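Local coordinates for DNA mismatch repair protein MutL (Aquifex aeolicus, PDB 6LZI) that binds and probably hydrolyses ATP through its N-terminal Bergerat-fold ATPase domain as part of DNA mismatch repair, at residues Glu22-Ser27 against Ile47-Asn52; Phe101-Arg106 against Val133-Glu138. All blocks are in the same frame, centred on the assembly; numbering follows the deposited sequence.

Overall arrangement
Both contacts belong to the Bergerat-fold ATPase domain and share one bound ADP. Contact 1 lays helix 16-29 on strand 46-51; contact 2 pairs strands 100-106 and 134-140. Their centres lie about 9 Å apart, and strands 46-51 and 134-140 are neighbours in the same mixed sheet. On the side away from the nucleotide, Arg48 NH1 of contact 1 forms a salt bridge with Glu136 OE1 of contact 2, 2.8 Å long. Asp51 N lies 2.9 Å from Thr135 O, a probable hydrogen bond that joins the two residues through their backbones. Asp51 and Thr135 both belong to the adenine pocket, whereas Asn26 of contact 1 holds the magnesium ion at the diphosphate.

Contact 1: Glu22-Ser27 against Ile47-Asn52; sequences ELVENS and IRVKDN. With MG (magnesium ion), chain B; ADP (adenosine-5'-diphosphate), chain H.
Leu23 and Val49 form the apolar middle of the contact, Leu23 CB sitting 3.7 Å from Val49 CG2. Over residues 22-27 and 47-51 the helix and strand axes run nearly parallel, 6° apart and 8.8 Å at their closest. The other methyl of Val49, CG1, turns to Val24 CG2 and to Ser27 OG. Ile47 is a looser end, reached by Leu23 CD1 at 4.4 Å. At the far end of the strand the contact turns polar: Ser27 OG donates to Asp51 OD2 over 2.8 Å, on the anti side of the carboxylate and 18° out of its plane. The same OD2 accepts the adenine amine N6 of ADP at 2.8 Å, while OD1 bonds to the N-H of Gly53.

Against this dry interface stands the watery side, where Glu22 and Glu25, making no contact with the strand, each accept a bond from a metal-bound water. Beside them the buried Asn26, its CG anti to the carbonyl carbon (chi1 -78°), binds the magnesium ion through OD1 at 2.0 Å and ADP O2A through ND2. Two ADP oxygens and three waters complete six ligands. In this Bergerat fold the helix thus holds metal and diphosphate directly through Asn26 but reaches the adenine amine only indirectly: Ser27, gripping OD2, probably steadies the carboxylate that recognises adenine.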
loop_
_atom_site.group_PDB
_atom_site.type_symbol
_atom_site.label_atom_id
_atom_site.label_comp_id
_atom_site.label_asym_id
_atom_site.label_seq_id
_atom_site.Cartn_x
_atom_site.Cartn_y
_atom_site.Cartn_z
ATOM N N GLU A 22 6.363 1.140 -3.392
ATOM C CA GLU A 22 6.574 1.293 -4.828
ATOM C C GLU A 22 5.937 0.166 -5.557
ATOM O O GLU A 22 5.303 0.402 -6.588
ATOM C CB GLU A 22 8.032 1.380 -5.198
ATOM C CG GLU A 22 8.719 2.545 -4.512
ATOM C CD GLU A 22 8.250 3.899 -5.035
ATOM O OE1 GLU A 22 8.383 4.931 -4.321
ATOM O OE2 GLU A 22 7.698 3.953 -6.140
ATOM N N LEU A 23 6.034 -1.072 -5.015
ATOM C CA LEU A 23 5.413 -2.162 -5.778
ATOM C C LEU A 23 3.885 -2.053 -5.787
ATOM O O LEU A 23 3.258 -2.243 -6.827
ATOM C CB LEU A 23 5.861 -3.540 -5.238
ATOM C CG LEU A 23 7.384 -3.626 -5.430
ATOM C CD1 LEU A 23 7.826 -5.009 -4.768
ATOM C CD2 LEU A 23 7.950 -3.483 -6.800
ATOM N N VAL A 24 3.260 -1.765 -4.634
ATOM C CA VAL A 24 1.801 -1.755 -4.610
ATOM C C VAL A 24 1.313 -0.567 -5.420
ATOM O O VAL A 24 0.305 -0.642 -6.117
ATOM C CB VAL A 24 1.344 -1.675 -3.141
ATOM C CG1 VAL A 24 -0.102 -1.333 -3.042
ATOM C CG2 VAL A 24 1.695 -3.033 -2.375
ATOM N N GLU A 25 2.057 0.534 -5.385
ATOM C CA GLU A 25 1.683 1.648 -6.263
ATOM C C GLU A 25 1.651 1.202 -7.722
ATOM O O GLU A 25 0.703 1.552 -8.449
ATOM C CB GLU A 25 2.631 2.848 -6.061
ATOM C CG GLU A 25 2.374 4.010 -7.028
ATOM C CD GLU A 25 3.249 5.221 -6.715
ATOM O OE1 GLU A 25 4.062 5.705 -7.573
ATOM O OE2 GLU A 25 3.079 5.734 -5.601
ATOM N N ASN A 26 2.633 0.366 -8.141
ATOM C CA ASN A 26 2.711 -0.088 -9.518
ATOM C C ASN A 26 1.549 -1.018 -9.825
ATOM O O ASN A 26 0.946 -0.942 -10.911
ATOM C CB ASN A 26 4.050 -0.796 -9.754
ATOM C CG ASN A 26 5.176 0.193 -9.919
ATOM O OD1 ASN A 26 4.905 1.370 -10.148
ATOM N ND2 ASN A 26 6.398 -0.234 -9.842
ATOM N N SER A 27 1.172 -1.823 -8.854
ATOM C CA SER A 27 0.018 -2.712 -9.087
ATOM C C SER A 27 -1.236 -1.918 -9.323
ATOM O O SER A 27 -2.058 -2.278 -10.166
ATOM C CB SER A 27 -0.223 -3.597 -7.903
ATOM O OG SER A 27 0.967 -4.409 -7.759
ATOM N N ILE A 47 10.405 -9.614 0.087
ATOM C CA ILE A 47 9.203 -8.865 -0.194
ATOM C C ILE A 47 8.692 -9.364 -1.526
ATOM O O ILE A 47 9.441 -9.324 -2.531
ATOM C CB ILE A 47 9.561 -7.350 -0.320
ATOM C CG1 ILE A 47 10.074 -6.804 1.032
ATOM C CG2 ILE A 47 8.367 -6.514 -0.696
ATOM C CD1 ILE A 47 11.097 -5.705 0.834
ATOM N N ARG A 48 7.424 -9.810 -1.557
ATOM C CA ARG A 48 6.771 -10.298 -2.768
ATOM C C ARG A 48 5.438 -9.573 -2.921
ATOM O O ARG A 48 4.691 -9.438 -1.936
ATOM C CB ARG A 48 6.523 -11.815 -2.700
ATOM C CG ARG A 48 5.899 -12.261 -3.963
ATOM C CD ARG A 48 5.739 -13.785 -4.025
ATOM N NE ARG A 48 4.938 -14.253 -2.899
ATOM C CZ ARG A 48 3.617 -14.302 -2.895
ATOM N NH1 ARG A 48 2.906 -13.894 -3.965
ATOM N NH2 ARG A 48 3.004 -14.746 -1.808
ATOM N N VAL A 49 5.187 -9.042 -4.127
ATOM C CA VAL A 49 3.911 -8.394 -4.434
ATOM C C VAL A 49 3.395 -8.967 -5.726
ATOM O O VAL A 49 4.054 -8.875 -6.764
ATOM C CB VAL A 49 4.066 -6.864 -4.523
ATOM C CG1 VAL A 49 2.726 -6.144 -4.875
ATOM C CG2 VAL A 49 4.541 -6.301 -3.218
ATOM N N LYS A 50 2.195 -9.487 -5.661
ATOM C CA LYS A 50 1.536 -10.167 -6.734
ATOM C C LYS A 50 0.282 -9.360 -7.007
ATOM O O LYS A 50 -0.439 -8.998 -6.067
ATOM C CB LYS A 50 1.153 -11.546 -6.330
ATOM C CG LYS A 50 0.514 -12.367 -7.516
ATOM C CD LYS A 50 0.218 -13.707 -6.865
ATOM C CE LYS A 50 -0.346 -14.716 -7.872
ATOM N NZ LYS A 50 -1.720 -14.254 -8.127
ATOM N N ASP A 51 -0.007 -9.180 -8.283
ATOM C CA ASP A 51 -1.239 -8.511 -8.700
ATOM C C ASP A 51 -1.817 -9.169 -9.949
ATOM O O ASP A 51 -1.132 -9.932 -10.675
ATOM C CB ASP A 51 -0.979 -6.984 -8.939
ATOM C CG ASP A 51 -0.193 -6.679 -10.197
ATOM O OD1 ASP A 51 -0.572 -7.151 -11.330
ATOM O OD2 ASP A 51 0.877 -5.985 -10.061
ATOM N N ASN A 52 -3.113 -8.880 -10.183
ATOM C CA ASN A 52 -3.842 -9.374 -11.336
ATOM C C ASN A 52 -4.164 -8.228 -12.300
ATOM O O ASN A 52 -5.216 -8.234 -12.935
ATOM C CB ASN A 52 -5.137 -10.082 -10.884
ATOM C CG ASN A 52 -6.139 -9.098 -10.256
ATOM O OD1 ASN A 52 -5.788 -7.940 -9.955
ATOM N ND2 ASN A 52 -7.410 -9.519 -10.108
HETATM MG MG MG B . 6.098 3.011 -10.104
HETATM P PB ADP H . 6.919 4.374 -12.738
HETATM O O1B ADP H . 5.883 3.516 -12.094
HETATM O O2B ADP H . 6.659 4.565 -14.255
HETATM O O3B ADP H . 7.057 5.713 -12.047
HETATM P PA ADP H . 8.518 2.103 -12.035
HETATM O O1A ADP H . 9.999 1.855 -12.037
HETATM O O2A ADP H . 7.847 1.919 -10.717
HETATM O O3A ADP H . 8.332 3.641 -12.624
HETATM O "O5'" ADP H . 7.775 1.043 -13.001
HETATM C "C5'" ADP H . 8.208 1.224 -14.351
HETATM C "C4'" ADP H . 7.127 0.763 -15.324
HETATM O "O4'" ADP H . 6.980 -0.631 -15.219
HETATM C "C3'" ADP H . 5.738 1.333 -15.120
HETATM O "O3'" ADP H . 5.596 2.556 -15.892
HETATM C "C2'" ADP H . 4.853 0.256 -15.719
HETATM O "O2'" ADP H . 4.895 0.524 -17.159
HETATM C "C1'" ADP H . 5.642 -1.008 -15.477
HETATM N N9 ADP H . 5.194 -1.733 -14.295
HETATM C C8 ADP H . 5.815 -1.829 -13.087
HETATM N N7 ADP H . 5.107 -2.618 -12.236
HETATM C C5 ADP H . 4.008 -2.992 -12.941
HETATM C C6 ADP H . 2.855 -3.832 -12.605
HETATM N N6 ADP H . 2.743 -4.368 -11.358
HETATM N N1 ADP H . 1.913 -4.013 -13.572
HETATM C C2 ADP H . 2.065 -3.403 -14.820
HETATM N N3 ADP H . 3.097 -2.652 -15.196
HETATM C C4 ADP H . 4.081 -2.451 -14.277
HETATM O O HOH W 1 6.548 2.356 -8.035
HETATM O O HOH W 2 4.426 4.097 -9.657
HETATM O O HOH W 3 7.405 4.736 -9.751
#

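Contact 2: Phe101-Arg106 against Val133-Glu138. With ADP (adenosine-5'-diphosphate), chain H.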
loop_
_atom_site.group_PDB
_atom_site.type_symbol
_atom_site.label_atom_id
_atom_site.label_comp_id
_atom_site.label_asym_id
_atom_site.label_seq_id
_atom_site.Cartn_x
_atom_site.Cartn_y
_atom_site.Cartn_z
ATOM N N PHE A 101 16.624 -9.569 -7.226
ATOM C CA PHE A 101 15.352 -9.049 -7.706
ATOM C C PHE A 101 14.821 -9.969 -8.785
ATOM O O PHE A 101 15.519 -10.238 -9.769
ATOM C CB PHE A 101 15.589 -7.621 -8.259
ATOM C CG PHE A 101 14.378 -6.987 -8.885
ATOM C CD1 PHE A 101 14.140 -7.143 -10.246
ATOM C CD2 PHE A 101 13.572 -6.087 -8.154
ATOM C CE1 PHE A 101 13.016 -6.526 -10.825
ATOM C CE2 PHE A 101 12.457 -5.493 -8.746
ATOM C CZ PHE A 101 12.197 -5.686 -10.050
ATOM N N LYS A 102 13.579 -10.438 -8.648
ATOM C CA LYS A 102 12.947 -11.057 -9.800
ATOM C C LYS A 102 11.661 -10.320 -10.150
ATOM O O LYS A 102 10.907 -9.937 -9.278
ATOM C CB LYS A 102 12.612 -12.544 -9.546
ATOM C CG LYS A 102 13.799 -13.474 -9.554
ATOM C CD LYS A 102 13.371 -14.918 -9.510
ATOM C CE LYS A 102 14.586 -15.825 -9.231
ATOM N NZ LYS A 102 14.093 -17.078 -8.577
ATOM N N LEU A 103 11.380 -10.166 -11.417
ATOM C CA LEU A 103 10.045 -9.690 -11.791
ATOM C C LEU A 103 9.501 -10.627 -12.850
ATOM O O LEU A 103 10.165 -10.866 -13.840
ATOM C CB LEU A 103 10.091 -8.289 -12.360
ATOM C CG LEU A 103 8.797 -7.632 -12.949
ATOM C CD1 LEU A 103 8.758 -6.067 -12.725
ATOM C CD2 LEU A 103 8.630 -7.864 -14.397
ATOM N N ARG A 104 8.324 -11.186 -12.632
ATOM C CA ARG A 104 7.681 -11.962 -13.675
ATOM C C ARG A 104 6.353 -11.292 -14.025
ATOM O O ARG A 104 5.679 -10.752 -13.152
ATOM C CB ARG A 104 7.479 -13.447 -13.248
ATOM C CG ARG A 104 6.518 -13.691 -12.056
ATOM C CD ARG A 104 6.497 -15.225 -11.777
ATOM N NE ARG A 104 7.832 -15.617 -11.286
ATOM C CZ ARG A 104 8.199 -15.486 -10.007
ATOM N NH1 ARG A 104 7.354 -14.956 -9.120
ATOM N NH2 ARG A 104 9.431 -15.851 -9.593
ATOM N N SER A 105 5.998 -11.304 -15.303
ATOM C CA SER A 105 4.755 -10.638 -15.754
ATOM C C SER A 105 4.206 -11.290 -17.021
ATOM O O SER A 105 4.946 -11.661 -17.944
ATOM C CB SER A 105 4.970 -9.133 -16.022
ATOM O OG SER A 105 3.744 -8.478 -16.242
ATOM N N ARG A 106 2.887 -11.435 -17.046
ATOM C CA ARG A 106 2.170 -11.944 -18.178
ATOM C C ARG A 106 1.198 -10.842 -18.608
ATOM O O ARG A 106 0.351 -10.403 -17.814
ATOM C CB ARG A 106 1.411 -13.196 -17.815
ATOM C CG ARG A 106 0.662 -13.759 -19.053
ATOM C CD ARG A 106 -0.088 -15.061 -18.658
ATOM N NE ARG A 106 -1.163 -15.361 -19.593
ATOM C CZ ARG A 106 -2.039 -16.344 -19.386
ATOM N NH1 ARG A 106 -1.891 -17.123 -18.311
ATOM N NH2 ARG A 106 -3.070 -16.526 -20.212
ATOM N N VAL A 133 -2.279 -14.061 -15.828
ATOM C CA VAL A 133 -2.132 -12.658 -16.211
ATOM C C VAL A 133 -1.883 -11.795 -14.988
ATOM O O VAL A 133 -2.515 -11.956 -13.923
ATOM C CB VAL A 133 -3.389 -12.153 -16.955
ATOM C CG1 VAL A 133 -3.230 -10.633 -17.185
ATOM C CG2 VAL A 133 -3.590 -12.884 -18.241
ATOM N N GLY A 134 -0.940 -10.890 -15.121
ATOM C CA GLY A 134 -0.597 -9.950 -14.056
ATOM C C GLY A 134 0.920 -9.967 -13.790
ATOM O O GLY A 134 1.718 -10.355 -14.642
ATOM N N THR A 135 1.327 -9.501 -12.610
ATOM C CA THR A 135 2.746 -9.238 -12.323
ATOM C C THR A 135 3.084 -9.670 -10.917
ATOM O O THR A 135 2.277 -9.506 -10.004
ATOM C CB THR A 135 3.039 -7.715 -12.479
ATOM O OG1 THR A 135 2.716 -7.314 -13.814
ATOM C CG2 THR A 135 4.483 -7.379 -12.213
ATOM N N GLU A 136 4.256 -10.279 -10.747
ATOM C CA GLU A 136 4.740 -10.687 -9.441
ATOM C C GLU A 136 6.186 -10.212 -9.333
ATOM O O GLU A 136 6.988 -10.491 -10.222
ATOM C CB GLU A 136 4.636 -12.222 -9.302
ATOM C CG GLU A 136 5.070 -12.636 -7.911
ATOM C CD GLU A 136 4.502 -14.016 -7.620
ATOM O OE1 GLU A 136 3.811 -14.137 -6.604
ATOM O OE2 GLU A 136 4.620 -14.835 -8.547
ATOM N N VAL A 137 6.524 -9.487 -8.258
ATOM C CA VAL A 137 7.877 -8.990 -8.042
ATOM C C VAL A 137 8.359 -9.578 -6.721
ATOM O O VAL A 137 7.614 -9.582 -5.716
ATOM C CB VAL A 137 7.862 -7.439 -8.015
ATOM C CG1 VAL A 137 9.310 -6.901 -7.863
ATOM C CG2 VAL A 137 7.261 -6.966 -9.309
ATOM N N GLU A 138 9.581 -10.132 -6.725
ATOM C CA GLU A 138 10.197 -10.697 -5.520
ATOM C C GLU A 138 11.480 -9.933 -5.300
ATOM O O GLU A 138 12.332 -9.904 -6.181
ATOM C CB GLU A 138 10.505 -12.189 -5.698
ATOM C CG GLU A 138 9.194 -12.878 -5.918
ATOM C CD GLU A 138 9.309 -14.368 -5.998
ATOM O OE1 GLU A 138 10.413 -14.869 -5.733
ATOM O OE2 GLU A 138 8.290 -15.005 -6.334
HETATM P PB ADP H . 6.919 4.374 -12.738
HETATM O O1B ADP H . 5.883 3.516 -12.094
HETATM O O2B ADP H . 6.659 4.565 -14.255
HETATM O O3B ADP H . 7.057 5.713 -12.047
HETATM P PA ADP H . 8.518 2.103 -12.035
HETATM O O1A ADP H . 9.999 1.855 -12.037
HETATM O O2A ADP H . 7.847 1.919 -10.717
HETATM O O3A ADP H . 8.332 3.641 -12.624
HETATM O "O5'" ADP H . 7.775 1.043 -13.001
HETATM C "C5'" ADP H . 8.208 1.224 -14.351
HETATM C "C4'" ADP H . 7.127 0.763 -15.324
HETATM O "O4'" ADP H . 6.980 -0.631 -15.219
HETATM C "C3'" ADP H . 5.738 1.333 -15.120
HETATM O "O3'" ADP H . 5.596 2.556 -15.892
HETATM C "C2'" ADP H . 4.853 0.256 -15.719
HETATM O "O2'" ADP H . 4.895 0.524 -17.159
HETATM C "C1'" ADP H . 5.642 -1.008 -15.477
HETATM N N9 ADP H . 5.194 -1.733 -14.295
HETATM C C8 ADP H . 5.815 -1.829 -13.087
HETATM N N7 ADP H . 5.107 -2.618 -12.236
HETATM C C5 ADP H . 4.008 -2.992 -12.941
HETATM C C6 ADP H . 2.855 -3.832 -12.605
HETATM N N6 ADP H . 2.743 -4.368 -11.358
HETATM N N1 ADP H . 1.913 -4.013 -13.572
HETATM C C2 ADP H . 2.065 -3.403 -14.820
HETATM N N3 ADP H . 3.097 -2.652 -15.196
HETATM C C4 ADP H . 4.081 -2.451 -14.277
HETATM O O HOH W 4 11.222 -16.811 -7.574
#
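Arg104, Glu138 and Arg106 have the most surface buried between the strands, and the first two meet on the face that also carries Lys102 and Glu136. Arg104 sends NH1 between two carboxylates, 2.8 Å from Glu136 OE2 and 2.9 Å from Glu138 OE2. The second bond is nearly straight (169°) and lies in the guanidinium plane, the first is bent to 132°; both acceptors are met from above their carboxylate planes. The bend at chi3 (67°) carries NE round toward Glu115, its salt-bridge partner on strand 113-119. An alanine in place of Arg104 would probably leave Glu136 OE2 and Glu138 OE2 close together without their shared cation, two negative charges likely to repel. Water 4 links Glu138 OE1 to Lys102 NZ and, more weakly, to Arg104 NH2.

Beneath these side chains the strands form an antiparallel ladder in the mixed sheet of the Bergerat fold, with Lys102-Glu138, Arg104-Glu136 and Arg106-Gly134 as its hydrogen-bonded pairs. Its other face looks to the nucleotide. There Ser105 OG donates to Thr135 OG1 at 2.9 Å, and Thr135 OG1 comes 3.4 Å from ADP N1. Farther along, Val137 spreads its methyls, CG1 to Phe101 CE2 at 3.6 Å and CG2 to Leu103 CD1 at 3.8 Å; helix 91-96 packs on Phe101 and Leu103.

At the opposite end Arg106 reaches out fully extended, and Val133 CG2 sits over one face of its guanidinium, offset toward the rim, 3.7 Å from NE. The polar end of Arg106 is held by the carbonyl oxygens of Met131, at NH1, and Glu110, at NE.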